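Local structure of valine-pyruvate aminotransferase (Salmonella typhimurium, 3G7Q) at residues D57-S61 / G62-D66; L280-G284 / M285-M289; L349-T352 / T353-Y357; R359-R363 / G364-V368. The protein is a pyridoxal 5'-phosphate-dependent aminotransferase that passes the amino group of L-valine to pyruvate, a reaction involved in alanine biosynthesis. All coordinates share one frame; numbering follows the deposited sequence. Where two conformers were deposited one is given.

Overall arrangement
The four contacts form two pairs on the framework of the class I and II aminotransferases. Contacts 1 and 2 touch each other and both meet the second subunit; contact 2 is buried, contact 1 partly so. Contacts 3 and 4, also partly buried, mark the start and end of helix 353-362, their centres about 12 Å apart, and no other subunit reaches them. The centres of contacts 1 and 3 lie about 52 Å apart, on opposite sides of the centre of the chain. All four manage a helix end, by different means: glycines of positive phi in contacts 1 and 4, glycine and proline in contact 2, a threonine cap in contact 3.

Contact 1 of 4, residues D57-S61 / G62-D66; sequences DMVES and GKAAD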
loop_
_atom_site.group_PDB
_atom_site.type_symbol
_atom_site.label_atom_id
_atom_site.label_comp_id
_atom_site.label_asym_id
_atom_site.label_seq_id
_atom_site.Cartn_x
_atom_site.Cartn_y
_atom_site.Cartn_z
ATOM N N ASP A 57 19.679 1.357 18.012
ATOM C CA ASP A 57 19.288 2.434 18.934
ATOM C C ASP A 57 17.777 2.545 19.089
ATOM O O ASP A 57 17.268 2.732 20.192
ATOM C CB ASP A 57 19.788 3.791 18.444
ATOM C CG ASP A 57 21.306 3.911 18.453
ATOM O OD1 ASP A 57 21.996 3.120 19.124
ATOM O OD2 ASP A 57 21.803 4.817 17.774
HETATM N N MSE A 58 17.074 2.452 17.959
HETATM C CA MSE A 58 15.613 2.565 17.951
HETATM C C MSE A 58 14.920 1.421 18.667
HETATM O O MSE A 58 13.921 1.652 19.341
HETATM C CB MSE A 58 15.090 2.706 16.517
HETATM C CG MSE A 58 15.486 4.016 15.869
HETATM SE SE MSE A 58 14.876 4.127 14.040
HETATM C CE MSE A 58 12.873 4.221 14.373
ATOM N N VAL A 59 15.430 0.204 18.530
ATOM C CA VAL A 59 14.836 -0.914 19.243
ATOM C C VAL A 59 15.083 -0.745 20.742
ATOM O O VAL A 59 14.165 -0.913 21.552
ATOM C CB VAL A 59 15.363 -2.260 18.764
ATOM C CG1 VAL A 59 14.821 -3.369 19.653
ATOM C CG2 VAL A 59 14.957 -2.495 17.317
ATOM N N GLU A 60 16.308 -0.365 21.106
ATOM C CA GLU A 60 16.664 -0.179 22.526
ATOM C C GLU A 60 15.894 0.967 23.192
ATOM O O GLU A 60 15.564 0.879 24.367
ATOM C CB GLU A 60 18.186 0.012 22.687
ATOM C CG GLU A 60 18.977 -1.269 22.359
ATOM C CD GLU A 60 20.523 -1.135 22.388
ATOM O OE1 GLU A 60 21.063 -0.001 22.473
ATOM O OE2 GLU A 60 21.190 -2.197 22.303
ATOM N N SER A 61 15.559 2.013 22.442
ATOM C CA SER A 61 14.826 3.149 23.023
ATOM C C SER A 61 13.312 2.962 23.046
ATOM O O SER A 61 12.604 3.811 23.601
ATOM C CB SER A 61 15.136 4.420 22.248
ATOM O OG SER A 61 14.621 4.356 20.932
ATOM N N GLY A 62 12.805 1.872 22.459
ATOM C CA GLY A 62 11.351 1.640 22.398
ATOM C C GLY A 62 10.724 2.211 21.127
ATOM O O GLY A 62 9.538 1.983 20.858
ATOM N N LYS A 63 11.499 2.934 20.330
ATOM C CA LYS A 63 10.959 3.585 19.127
ATOM C C LYS A 63 10.539 2.619 18.020
ATOM O O LYS A 63 9.558 2.894 17.318
ATOM C CB LYS A 63 11.931 4.608 18.585
ATOM C CG LYS A 63 12.133 5.819 19.505
ATOM C CD LYS A 63 13.255 6.686 18.954
ATOM C CE LYS A 63 13.609 7.854 19.875
ATOM N NZ LYS A 63 14.875 8.537 19.435
ATOM N N ALA A 64 11.237 1.488 17.880
ATOM C CA ALA A 64 10.881 0.513 16.863
ATOM C C ALA A 64 9.539 -0.111 17.221
ATOM O O ALA A 64 8.644 -0.223 16.374
ATOM C CB ALA A 64 11.949 -0.563 16.723
ATOM N N ALA A 65 9.398 -0.504 18.482
ATOM C CA ALA A 65 8.147 -1.078 18.954
ATOM C C ALA A 65 7.015 -0.063 18.813
ATOM O O ALA A 65 5.914 -0.431 18.403
ATOM C CB ALA A 65 8.267 -1.569 20.406
ATOM N N ASP A 66 7.273 1.206 19.131
ATOM C CA ASP A 66 6.236 2.242 19.005
ATOM C C ASP A 66 5.747 2.355 17.550
ATOM O O ASP A 66 4.555 2.517 17.290
ATOM C CB ASP A 66 6.752 3.610 19.428
ATOM C CG ASP A 66 6.913 3.775 20.923
ATOM O OD1 ASP A 66 6.413 2.947 21.712
ATOM O OD2 ASP A 66 7.548 4.788 21.311
HETATM O O HOH W 1 11.610 -1.027 20.445
#
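Val59 O is gripped from several directions. Gly62 N donates to it at 3.2 Å, standing well above the carbonyl plane, and a water oxygen 2.8 Å from Val59 O donates a second hydrogen bond. Gln52 of the second subunit adds a further one. The same water accepts from Ala65 N, so it bridges the last turn of one helix to the first turn of the next. One residue earlier, Met58 O takes the N-H of Ala64 at 3.1 Å, across the interruption between the two helices. This interruption is a tight corner between helices 45-61 and 63-69. Gly62 forms it with a positive phi of 91°, where any side chain would be jammed against Ser61 O; glycine suits the place for this reason, and it also serves as N-cap of the second helix, its O accepting from Asp66 N.

Beside the corner, Ser61 OG lies alongside the aliphatic stem of Lys63, 3.2 Å from its CG. Because the lysine chain runs extended beyond CG, its charge is carried away from the corner to a salt bridge with Glu292. Ala64 CB meets Val59 CG2 in one of two valine conformers, a less certain contact; the small alanine suits its buried spot against Met285. Val59 also packs on Val59 of the second subunit, while Met58, a selenomethionine, packs against Ala288 and Met289 of helix 285-295.

Contact 2 of 4, residues L280-G284 / M285-M289; sequences LAPGG and MGPAM
Gly284 and Pro287 carry this contact, at the point where an extended loop turns into helix 285-295. Gly284 O accepts from Ala288 N at 3.1 Å, with an N-H...O angle of 153° and the donor tilted 21° from the carbonyl plane; this is the i to i+4 bond with which a helix begins. Ala288 CB comes to 3.4 Å from Gly284 O, and the small residue suits its buried position against Met58 and Ala67. Pro287 faces back toward the loop. Its CD lies 3.0 Å from Gly283 O, a tight approach, and its CG meets Pro282 CG at 4.1 Å, the two rings crossing at a slant.

Proline is a classic residue of the first turn of a helix, where its missing N-H costs no hydrogen bond and its ring stiffens the backbone. Gly286, just before it, suits this place because a CB there would collide with Pro287 CD.

Met285, a selenomethionine, touches Gly284 only near its base, CB to the glycine C at 3.7 Å. With CG anti to the backbone N (chi1 -152°) and bends further out, the rest of the chain heads away to Leu55 of helix 45-61 and to Leu68 of the second subunit. The backbone of Gly284 is hydrogen-bonded to that subunit as well, which places the start of the helix at the dimer interface, and Pro287 rests on Cys258 of its own chain.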
loop_
_atom_site.group_PDB
_atom_site.type_symbol
_atom_site.label_atom_id
_atom_site.label_comp_id
_atom_site.label_asym_id
_atom_site.label_seq_id
_atom_site.Cartn_x
_atom_site.Cartn_y
_atom_site.Cartn_z
ATOM N N LEU A 280 -3.433 2.627 0.978
ATOM C CA LEU A 280 -2.070 2.361 0.625
ATOM C C LEU A 280 -1.189 3.391 1.365
ATOM O O LEU A 280 -0.375 4.091 0.742
ATOM C CB LEU A 280 -1.898 2.416 -0.895
ATOM N N ALA A 281 -1.391 3.479 2.693
ATOM C CA ALA A 281 -0.612 4.354 3.587
ATOM C C ALA A 281 0.674 3.619 3.926
ATOM O O ALA A 281 0.739 2.388 3.765
ATOM C CB ALA A 281 -1.388 4.653 4.852
ATOM N N PRO A 282 1.709 4.341 4.398
ATOM C CA PRO A 282 2.934 3.613 4.683
ATOM C C PRO A 282 2.889 2.887 6.029
ATOM O O PRO A 282 2.157 3.294 6.909
ATOM C CB PRO A 282 3.975 4.732 4.752
ATOM C CG PRO A 282 3.250 5.855 5.300
ATOM C CD PRO A 282 1.858 5.774 4.695
ATOM N N GLY A 283 3.693 1.840 6.184
ATOM C CA GLY A 283 3.839 1.188 7.499
ATOM C C GLY A 283 4.592 2.157 8.422
ATOM O O GLY A 283 5.011 3.231 7.997
ATOM N N GLY A 284 4.782 1.781 9.675
ATOM C CA GLY A 284 5.402 2.658 10.648
ATOM C C GLY A 284 6.913 2.766 10.681
ATOM O O GLY A 284 7.433 3.801 11.097
HETATM N N MSE A 285 7.622 1.749 10.220
HETATM C CA MSE A 285 9.066 1.725 10.383
HETATM C C MSE A 285 9.790 2.794 9.517
HETATM O O MSE A 285 10.678 3.493 10.008
HETATM C CB MSE A 285 9.573 0.322 10.108
HETATM C CG MSE A 285 10.822 -0.006 10.837
HETATM SE SE MSE A 285 10.593 -0.017 12.793
HETATM C CE MSE A 285 12.223 0.489 12.947
ATOM N N GLY A 286 9.361 2.933 8.263
ATOM C CA GLY A 286 9.918 3.949 7.342
ATOM C C GLY A 286 9.795 5.354 7.901
ATOM O O GLY A 286 10.814 6.029 8.083
ATOM N N PRO A 287 8.558 5.814 8.148
ATOM C CA PRO A 287 8.394 7.124 8.757
ATOM C C PRO A 287 9.190 7.330 10.045
ATOM O O PRO A 287 9.753 8.420 10.233
ATOM C CB PRO A 287 6.890 7.207 9.028
ATOM C CG PRO A 287 6.277 6.273 8.039
ATOM C CD PRO A 287 7.266 5.189 7.816
ATOM N N ALA A 288 9.268 6.311 10.909
ATOM C CA ALA A 288 9.994 6.449 12.171
ATOM C C ALA A 288 11.487 6.622 11.912
ATOM O O ALA A 288 12.147 7.476 12.530
ATOM C CB ALA A 288 9.722 5.245 13.118
HETATM N N MSE A 289 12.022 5.834 10.990
HETATM C CA MSE A 289 13.434 5.948 10.636
HETATM C C MSE A 289 13.739 7.310 10.035
HETATM O O MSE A 289 14.766 7.903 10.346
HETATM C CB MSE A 289 13.848 4.836 9.670
HETATM C CG MSE A 289 13.843 3.479 10.364
HETATM SE SE MSE A 289 14.228 2.094 9.105
HETATM C CE MSE A 289 16.206 2.242 8.983
#

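Contact 3 of 4, residues L349-T352 / T353-Y357; sequences LPIT and TELLY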
loop_
_atom_site.group_PDB
_atom_site.type_symbol
_atom_site.label_atom_id
_atom_site.label_comp_id
_atom_site.label_asym_id
_atom_site.label_seq_id
_atom_site.Cartn_x
_atom_site.Cartn_y
_atom_site.Cartn_z
ATOM N N LEU A 349 20.997 -0.712 -34.817
ATOM C CA LEU A 349 21.069 -2.168 -34.652
ATOM C C LEU A 349 20.158 -2.796 -35.698
ATOM O O LEU A 349 19.005 -2.371 -35.873
ATOM C CB LEU A 349 20.580 -2.582 -33.253
ATOM C CG LEU A 349 20.811 -4.030 -32.805
ATOM C CD1 LEU A 349 22.312 -4.310 -32.717
ATOM C CD2 LEU A 349 20.129 -4.303 -31.443
ATOM N N PRO A 350 20.647 -3.810 -36.445
ATOM C CA PRO A 350 19.789 -4.389 -37.489
ATOM C C PRO A 350 18.781 -5.458 -37.042
ATOM O O PRO A 350 18.207 -6.157 -37.885
ATOM C CB PRO A 350 20.812 -4.982 -38.485
ATOM C CG PRO A 350 21.963 -5.303 -37.670
ATOM C CD PRO A 350 21.984 -4.402 -36.457
ATOM N N ILE A 351 18.597 -5.593 -35.734
ATOM C CA ILE A 351 17.578 -6.419 -35.143
ATOM C C ILE A 351 16.966 -5.571 -34.036
ATOM O O ILE A 351 17.554 -4.564 -33.646
ATOM C CB ILE A 351 18.100 -7.763 -34.526
ATOM C CG1 ILE A 351 19.055 -7.555 -33.344
ATOM C CG2 ILE A 351 18.705 -8.684 -35.638
ATOM C CD1 ILE A 351 19.331 -8.854 -32.597
ATOM N N THR A 352 15.792 -5.968 -33.553
ATOM C CA THR A 352 15.188 -5.230 -32.428
ATOM C C THR A 352 15.776 -5.662 -31.092
ATOM O O THR A 352 16.311 -6.757 -30.947
ATOM C CB THR A 352 13.686 -5.455 -32.350
ATOM O OG1 THR A 352 13.438 -6.815 -31.981
ATOM C CG2 THR A 352 12.998 -5.130 -33.678
ATOM N N THR A 353 15.627 -4.819 -30.073
ATOM C CA THR A 353 16.102 -5.193 -28.752
ATOM C C THR A 353 15.145 -6.180 -28.077
ATOM O O THR A 353 15.505 -6.789 -27.061
ATOM C CB THR A 353 16.450 -3.964 -27.880
ATOM O OG1 THR A 353 15.372 -3.054 -27.878
ATOM C CG2 THR A 353 17.709 -3.254 -28.424
ATOM N N GLU A 354 13.930 -6.354 -28.625
ATOM C CA GLU A 354 13.095 -7.465 -28.175
ATOM C C GLU A 354 13.796 -8.786 -28.558
ATOM O O GLU A 354 13.869 -9.734 -27.761
ATOM C CB GLU A 354 11.702 -7.409 -28.798
ATOM C CG GLU A 354 10.783 -6.304 -28.217
ATOM C CD GLU A 354 11.040 -4.881 -28.699
ATOM O OE1 GLU A 354 11.700 -4.611 -29.725
ATOM O OE2 GLU A 354 10.569 -3.984 -27.989
ATOM N N LEU A 355 14.311 -8.855 -29.771
ATOM C CA LEU A 355 15.020 -10.067 -30.202
ATOM C C LEU A 355 16.348 -10.216 -29.455
ATOM O O LEU A 355 16.681 -11.299 -28.981
ATOM C CB LEU A 355 15.228 -10.096 -31.712
ATOM C CG LEU A 355 15.938 -11.345 -32.252
ATOM C CD1 LEU A 355 15.269 -12.687 -31.800
ATOM C CD2 LEU A 355 15.998 -11.266 -33.779
ATOM N N LEU A 356 17.095 -9.134 -29.364
ATOM C CA LEU A 356 18.342 -9.142 -28.589
ATOM C C LEU A 356 18.088 -9.641 -27.160
ATOM O O LEU A 356 18.827 -10.476 -26.647
ATOM C CB LEU A 356 18.954 -7.762 -28.548
ATOM C CG LEU A 356 20.401 -7.722 -28.020
ATOM C CD1 LEU A 356 21.394 -8.541 -28.893
ATOM C CD2 LEU A 356 20.863 -6.252 -27.870
ATOM N N TYR A 357 17.012 -9.167 -26.538
ATOM C CA TYR A 357 16.638 -9.615 -25.197
ATOM C C TYR A 357 16.516 -11.140 -25.100
ATOM O O TYR A 357 16.956 -11.740 -24.124
ATOM C CB TYR A 357 15.292 -8.982 -24.791
ATOM C CG TYR A 357 14.684 -9.590 -23.533
ATOM C CD1 TYR A 357 13.840 -10.694 -23.588
ATOM C CD2 TYR A 357 14.932 -9.030 -22.294
ATOM C CE1 TYR A 357 13.290 -11.232 -22.426
ATOM C CE2 TYR A 357 14.400 -9.581 -21.130
ATOM C CZ TYR A 357 13.573 -10.661 -21.209
ATOM O OH TYR A 357 13.049 -11.169 -20.043
#
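Two hydrogen bonds tie Thr352 to the first turn that follows it. Its OG1 accepts from Leu355 N at 3.1 Å, with an N-H...O angle of 160°, and its backbone O takes the N-H of Leu356 at 3.0 Å in a nearly straight bond (173°) lying in the carbonyl plane. The hydroxyl gets there because OG1 sits between the backbone N and carbonyl carbon (chi1 68°), turned back over the open end of the helix. Threonine suits the task, since its short side chain can supply an acceptor to an N-H that has no preceding helical carbonyl.

Glu354 also bends back, at chi2, and brings OE1 to 3.4 Å from Thr352 CB, the two side chains crossing at about a right angle. That carboxylate is hydrogen-bonded to His385, and an acidic group so near a helix N-terminus would probably be favoured by the helix dipole. Thr353 OG1 is hydrogen-bonded to Cys387 O.

The apolar contacts join loop residues Leu349 and Ile351 to the first turn of the helix. Leu349 CD2 touches Thr353 CG2 at 4.0 Å and Leu356 CD2 at 4.1 Å, and helix 396-416 packs against both leucines through Ile410. Ile351 reaches past the cap: its CD1 rests 4.2 Å from Leu356 CB, while its CB and CG2 meet Leu355 CD2.

Thr352 is thus the N-cap of helix 353-362, and the pairing of Ile351, just before the cap, with Leu356, four residues beyond the cap, is the hydrophobic staple that often accompanies such a cap.

Contact 4 of 4, residues R359-R363 / G364-V368; sequences RLKAR and GVLMV
A Schellman motif closes helix 353-362 here, with Leu360 and Lys361 giving their carbonyls to Val365 and Gly364. Val365 N reaches back to Leu360 O at 3.0 Å, the N-H...O angle being 164°, and inside this loop Gly364 N donates to Lys361 O, also at 3.0 Å. Leu360 O is doubly held: Arg363 N bonds to it as well, 2.9 Å away, from the face of the carbonyl plane opposite to that used by Val365 N. Gly364 is the C-prime residue, with phi at 85°; a side chain there would be pressed against Arg363 O, so glycine fits where other residues strain.

As is usual for this motif, an apolar contact spans the same turn, Leu360 CB to Val365 CB at 4.2 Å, and Ile405 of helix 396-416 packs on both. Further along, Leu360 CD1 approaches the selenium of Met367, a selenomethionine, at 4.4 Å. The chain then leaves as strand 365-366, which pairs in parallel with strand 34-35.

Leu366 CD2 lies against the aliphatic part of Lys361, 3.8 Å from its CG. With CG anti to its own N (chi1 180°), the lysine lays CG and CD along that methyl group; the chain bends only beyond them. Arg363 swings its guanidinium group away to salt bridges with Glu408 and Glu409, a polar end suited to this exposed place.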
loop_
_atom_site.group_PDB
_atom_site.type_symbol
_atom_site.label_atom_id
_atom_site.label_comp_id
_atom_site.label_asym_id
_atom_site.label_seq_id
_atom_site.Cartn_x
_atom_site.Cartn_y
_atom_site.Cartn_z
ATOM N N ARG A 359 17.953 -13.366 -27.009
ATOM C CA ARG A 359 19.296 -13.937 -27.192
ATOM C C ARG A 359 20.155 -13.825 -25.940
ATOM O O ARG A 359 20.922 -14.748 -25.619
ATOM C CB ARG A 359 19.981 -13.285 -28.384
ATOM C CG ARG A 359 19.306 -13.705 -29.665
ATOM C CD ARG A 359 19.966 -13.122 -30.851
ATOM N NE ARG A 359 19.287 -13.518 -32.089
ATOM C CZ ARG A 359 19.696 -13.131 -33.283
ATOM N NH1 ARG A 359 20.775 -12.374 -33.390
ATOM N NH2 ARG A 359 19.034 -13.519 -34.364
ATOM N N LEU A 360 20.053 -12.685 -25.273
ATOM C CA LEU A 360 20.748 -12.449 -23.996
ATOM C C LEU A 360 20.186 -13.383 -22.912
ATOM O O LEU A 360 20.925 -14.027 -22.181
ATOM C CB LEU A 360 20.568 -11.016 -23.588
ATOM C CG LEU A 360 21.262 -9.948 -24.440
ATOM C CD1 LEU A 360 20.858 -8.517 -24.026
ATOM C CD2 LEU A 360 22.755 -10.114 -24.319
ATOM N N LYS A 361 18.868 -13.449 -22.824
ATOM C CA LYS A 361 18.207 -14.305 -21.847
ATOM C C LYS A 361 18.652 -15.753 -21.988
ATOM O O LYS A 361 18.914 -16.425 -20.989
ATOM C CB LYS A 361 16.690 -14.210 -22.009
ATOM C CG LYS A 361 15.916 -15.089 -21.014
ATOM C CD LYS A 361 14.456 -14.690 -20.945
ATOM C CE LYS A 361 13.630 -15.392 -21.956
ATOM N NZ LYS A 361 13.393 -16.813 -21.512
ATOM N N ALA A 362 18.749 -16.238 -23.223
ATOM C CA ALA A 362 19.187 -17.621 -23.477
ATOM C C ALA A 362 20.604 -17.862 -22.955
ATOM O O ALA A 362 20.978 -19.005 -22.707
ATOM C CB ALA A 362 19.126 -17.943 -24.971
ATOM N N ARG A 363 21.391 -16.794 -22.840
ATOM C CA ARG A 363 22.740 -16.863 -22.299
ATOM C C ARG A 363 22.865 -16.391 -20.856
ATOM O O ARG A 363 23.971 -16.162 -20.383
ATOM C CB ARG A 363 23.679 -16.080 -23.194
ATOM C CG ARG A 363 23.713 -16.645 -24.591
ATOM C CD ARG A 363 24.809 -16.077 -25.416
ATOM N NE ARG A 363 26.130 -16.418 -24.897
ATOM C CZ ARG A 363 27.253 -15.816 -25.267
ATOM N NH1 ARG A 363 27.227 -14.825 -26.149
ATOM N NH2 ARG A 363 28.402 -16.177 -24.726
ATOM N N GLY A 364 21.746 -16.225 -20.166
ATOM C CA GLY A 364 21.747 -15.890 -18.751
ATOM C C GLY A 364 21.868 -14.445 -18.367
ATOM O O GLY A 364 22.175 -14.138 -17.211
ATOM N N VAL A 365 21.613 -13.547 -19.322
ATOM C CA VAL A 365 21.730 -12.110 -19.098
ATOM C C VAL A 365 20.365 -11.454 -19.310
ATOM O O VAL A 365 19.720 -11.651 -20.347
ATOM C CB VAL A 365 22.768 -11.469 -20.055
ATOM C CG1 VAL A 365 22.845 -9.962 -19.864
ATOM C CG2 VAL A 365 24.150 -12.099 -19.873
ATOM N N LEU A 366 19.907 -10.718 -18.301
ATOM C CA LEU A 366 18.658 -10.011 -18.374
ATOM C C LEU A 366 18.838 -8.490 -18.297
ATOM O O LEU A 366 19.457 -7.987 -17.359
ATOM C CB LEU A 366 17.746 -10.471 -17.249
ATOM C CG LEU A 366 17.240 -11.912 -17.332
ATOM C CD1 LEU A 366 16.467 -12.162 -16.068
ATOM C CD2 LEU A 366 16.382 -12.184 -18.600
HETATM N N MSE A 367 18.281 -7.789 -19.305
HETATM C CA MSE A 367 18.211 -6.327 -19.389
HETATM C C MSE A 367 16.785 -6.024 -19.856
HETATM O O MSE A 367 16.065 -6.946 -20.248
HETATM C CB MSE A 367 19.250 -5.771 -20.369
HETATM C CG MSE A 367 20.634 -6.092 -19.942
HETATM SE SE MSE A 367 21.905 -5.296 -21.230
HETATM C CE MSE A 367 23.571 -5.581 -20.245
ATOM N N VAL A 368 16.359 -4.763 -19.784
ATOM C CA VAL A 368 14.978 -4.419 -20.168
ATOM C C VAL A 368 14.899 -3.838 -21.572
ATOM O O VAL A 368 15.586 -2.883 -21.890
ATOM C CB VAL A 368 14.310 -3.423 -19.188
ATOM C CG1 VAL A 368 12.810 -3.349 -19.483
ATOM C CG2 VAL A 368 14.561 -3.843 -17.727
#